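Local coordinates for protein (2Z,6E)-hedycaryol synthase (Kitasatospora setae, PDB 4MC3) that converts farnesyl diphosphate into the sesquiterpene alcohol hedycaryol by a 1,11-cyclization, releasing diphosphate with the help of magnesium ions, at residues 215-220 with 301-306. Sequence-based numbering, arbitrary orientation.
With 28U ((3R,6E)-3,7,11-trimethyldodeca-1,6,10-trien-3-ol), chain B.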
loop_
_atom_site.group_PDB
_atom_site.type_symbol
_atom_site.label_atom_id
_atom_site.label_comp_id
_atom_site.label_asym_id
_atom_site.label_seq_id
_atom_site.Cartn_x
_atom_site.Cartn_y
_atom_site.Cartn_z
ATOM N N LEU A 215 5.548 -6.772 1.996
ATOM C CA LEU A 215 6.960 -6.740 2.329
ATOM C C LEU A 215 7.841 -6.950 1.107
ATOM O O LEU A 215 8.897 -6.315 1.009
ATOM C CB LEU A 215 7.315 -7.718 3.437
ATOM C CG LEU A 215 6.800 -7.293 4.831
ATOM C CD1 LEU A 215 7.196 -8.364 5.848
ATOM C CD2 LEU A 215 7.224 -5.869 5.292
ATOM N N HIS A 216 7.421 -7.762 0.157
ATOM C CA HIS A 216 8.202 -7.895 -1.085
ATOM C C HIS A 216 8.351 -6.538 -1.772
ATOM O O HIS A 216 9.451 -6.069 -2.091
ATOM C CB HIS A 216 7.539 -8.866 -2.028
ATOM C CG HIS A 216 8.307 -9.128 -3.280
ATOM N ND1 HIS A 216 8.351 -8.244 -4.332
ATOM C CD2 HIS A 216 9.083 -10.188 -3.640
ATOM C CE1 HIS A 216 9.103 -8.762 -5.305
ATOM N NE2 HIS A 216 9.549 -9.937 -4.913
ATOM N N ILE A 217 7.211 -5.838 -1.940
ATOM C CA ILE A 217 7.134 -4.556 -2.562
ATOM C C ILE A 217 7.953 -3.561 -1.794
ATOM O O ILE A 217 8.686 -2.741 -2.374
ATOM C CB ILE A 217 5.637 -4.155 -2.695
ATOM C CG1 ILE A 217 4.941 -5.087 -3.699
ATOM C CG2 ILE A 217 5.473 -2.722 -3.065
ATOM C CD1 ILE A 217 3.425 -5.046 -3.661
ATOM N N ALA A 218 7.777 -3.516 -0.475
ATOM C CA ALA A 218 8.496 -2.542 0.347
ATOM C C ALA A 218 9.980 -2.742 0.372
ATOM O O ALA A 218 10.737 -1.739 0.340
ATOM C CB ALA A 218 7.988 -2.549 1.760
ATOM N N LEU A 219 10.424 -3.994 0.415
ATOM C CA LEU A 219 11.846 -4.280 0.492
ATOM C C LEU A 219 12.524 -3.963 -0.853
ATOM O O LEU A 219 13.662 -3.464 -0.882
ATOM C CB LEU A 219 12.087 -5.724 0.894
ATOM C CG LEU A 219 11.769 -6.030 2.347
ATOM C CD1 LEU A 219 11.670 -7.502 2.597
ATOM C CD2 LEU A 219 12.782 -5.393 3.285
ATOM N N VAL A 220 11.826 -4.248 -1.954
ATOM C CA VAL A 220 12.351 -3.850 -3.272
ATOM C C VAL A 220 12.458 -2.321 -3.298
ATOM O O VAL A 220 13.496 -1.778 -3.724
ATOM C CB VAL A 220 11.475 -4.415 -4.413
ATOM C CG1 VAL A 220 11.772 -3.719 -5.747
ATOM C CG2 VAL A 220 11.659 -5.908 -4.458
ATOM N N ALA A 301 0.078 -9.849 -8.861
ATOM C CA ALA A 301 0.386 -8.938 -9.959
ATOM C C ALA A 301 1.150 -7.771 -9.463
ATOM O O ALA A 301 2.033 -7.303 -10.134
ATOM C CB ALA A 301 -0.899 -8.463 -10.653
ATOM N N ASN A 302 0.775 -7.236 -8.290
ATOM C CA ASN A 302 1.449 -6.040 -7.781
ATOM C C ASN A 302 2.944 -6.254 -7.504
ATOM O O ASN A 302 3.711 -5.281 -7.557
ATOM C CB ASN A 302 0.748 -5.551 -6.500
ATOM C CG ASN A 302 -0.330 -4.571 -6.784
ATOM O OD1 ASN A 302 -1.500 -4.945 -7.119
ATOM N ND2 ASN A 302 0.026 -3.327 -6.707
ATOM N N LEU A 303 3.348 -7.481 -7.200
ATOM C CA LEU A 303 4.818 -7.695 -7.049
ATOM C C LEU A 303 5.584 -7.372 -8.364
ATOM O O LEU A 303 6.621 -6.720 -8.350
ATOM C CB LEU A 303 5.120 -9.095 -6.576
ATOM C CG LEU A 303 4.977 -9.359 -5.063
ATOM C CD1 LEU A 303 3.565 -9.238 -4.507
ATOM C CD2 LEU A 303 5.571 -10.729 -4.730
ATOM N N SER A 304 5.008 -7.733 -9.507
ATOM C CA SER A 304 5.587 -7.376 -10.818
ATOM C C SER A 304 5.389 -5.924 -11.136
ATOM O O SER A 304 6.332 -5.246 -11.523
ATOM C CB SER A 304 4.962 -8.222 -11.927
ATOM O OG SER A 304 5.436 -9.548 -11.808
ATOM N N GLY A 305 4.164 -5.387 -10.916
ATOM C CA GLY A 305 3.921 -3.997 -11.289
ATOM C C GLY A 305 4.753 -3.046 -10.496
ATOM O O GLY A 305 5.247 -2.050 -11.035
ATOM N N GLN A 306 4.882 -3.303 -9.188
ATOM C CA GLN A 306 5.595 -2.330 -8.378
ATOM C C GLN A 306 7.114 -2.448 -8.579
ATOM O O GLN A 306 7.844 -1.471 -8.425
ATOM C CB GLN A 306 5.211 -2.407 -6.889
ATOM C CG GLN A 306 3.727 -2.231 -6.616
ATOM C CD GLN A 306 3.136 -0.924 -7.166
ATOM O OE1 GLN A 306 3.773 0.072 -7.139
ATOM N NE2 GLN A 306 1.877 -0.951 -7.587
HETATM C C4 28U B . 4.966 0.770 -3.835
HETATM C C5 28U B . 3.848 2.911 -4.595
HETATM C C6 28U B . 2.335 2.833 -4.547
HETATM C C7 28U B . 1.456 4.000 -4.198
HETATM C C8 28U B . 1.767 5.140 -3.523
HETATM C C10 28U B . 3.153 5.571 -3.114
HETATM C C13 28U B . 2.881 5.950 0.069
HETATM C C15 28U B . 4.333 5.578 0.304
HETATM O O16 28U B . 5.961 2.852 -3.307
HETATM C C3 28U B . 4.657 2.232 -3.423
HETATM C C2 28U B . 3.955 2.207 -2.056
HETATM C C1 28U B . 3.624 3.371 -1.439
HETATM C C9 28U B . 0.746 5.773 -2.592
HETATM C C11 28U B . 0.724 5.088 -1.186
HETATM C C12 28U B . 1.978 5.001 -0.301
HETATM C C14 28U B . 2.727 7.443 -0.158
HETATM O O HOH W 1 7.882 -5.814 -5.890
#
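Ile217 and Leu303 bury the most surface where helices 204-225 and 286-309 pack side by side, a worked example of how the all-helical class I terpene cyclase fold builds its active-site wall. The two segments run nearly parallel, their axes 12° apart, with Ile217 level with Leu303. Ile217 sends both its branches to the other helix. Its CD1 lies 3.9 Å from CB of Asn302 and 4.3 Å from CD1 of Leu303. CG2 of Ile217, anti to the backbone N, lies 3.8 Å from CB of Gln306. The same CG2 of Ile217 is 3.6 Å from C4 of the bound nerolidol, so one methyl serves both the helix packing and the pocket lining. A bend at chi2 (-56°) sets CD of Gln306, and OE1 of Gln306 lies 3.6 Å from C4 of the ligand. With CG anti to the backbone N (chi1 -176°), the His216 ring lies against CD2 of Leu303, which sits over one face, offset toward the rim, in a CH-pi contact 3.6 Å from the ring centroid. A water in the ring plane, 2.9 Å from ND1 of His216, donates to O of Leu303 and bridges the helices where no direct hydrogen bond spans the segments. An alanine in place of His216 would probably leave CD2 of Leu303 without its aromatic face and the water without one of its anchors. Beyond the pair, Val11 of a loop touches both His216 and Leu303, helix 250-282 packs on His216 through Val261 and Gln264, and helix 52-59 meets Gln306 through Tyr58 and Val59.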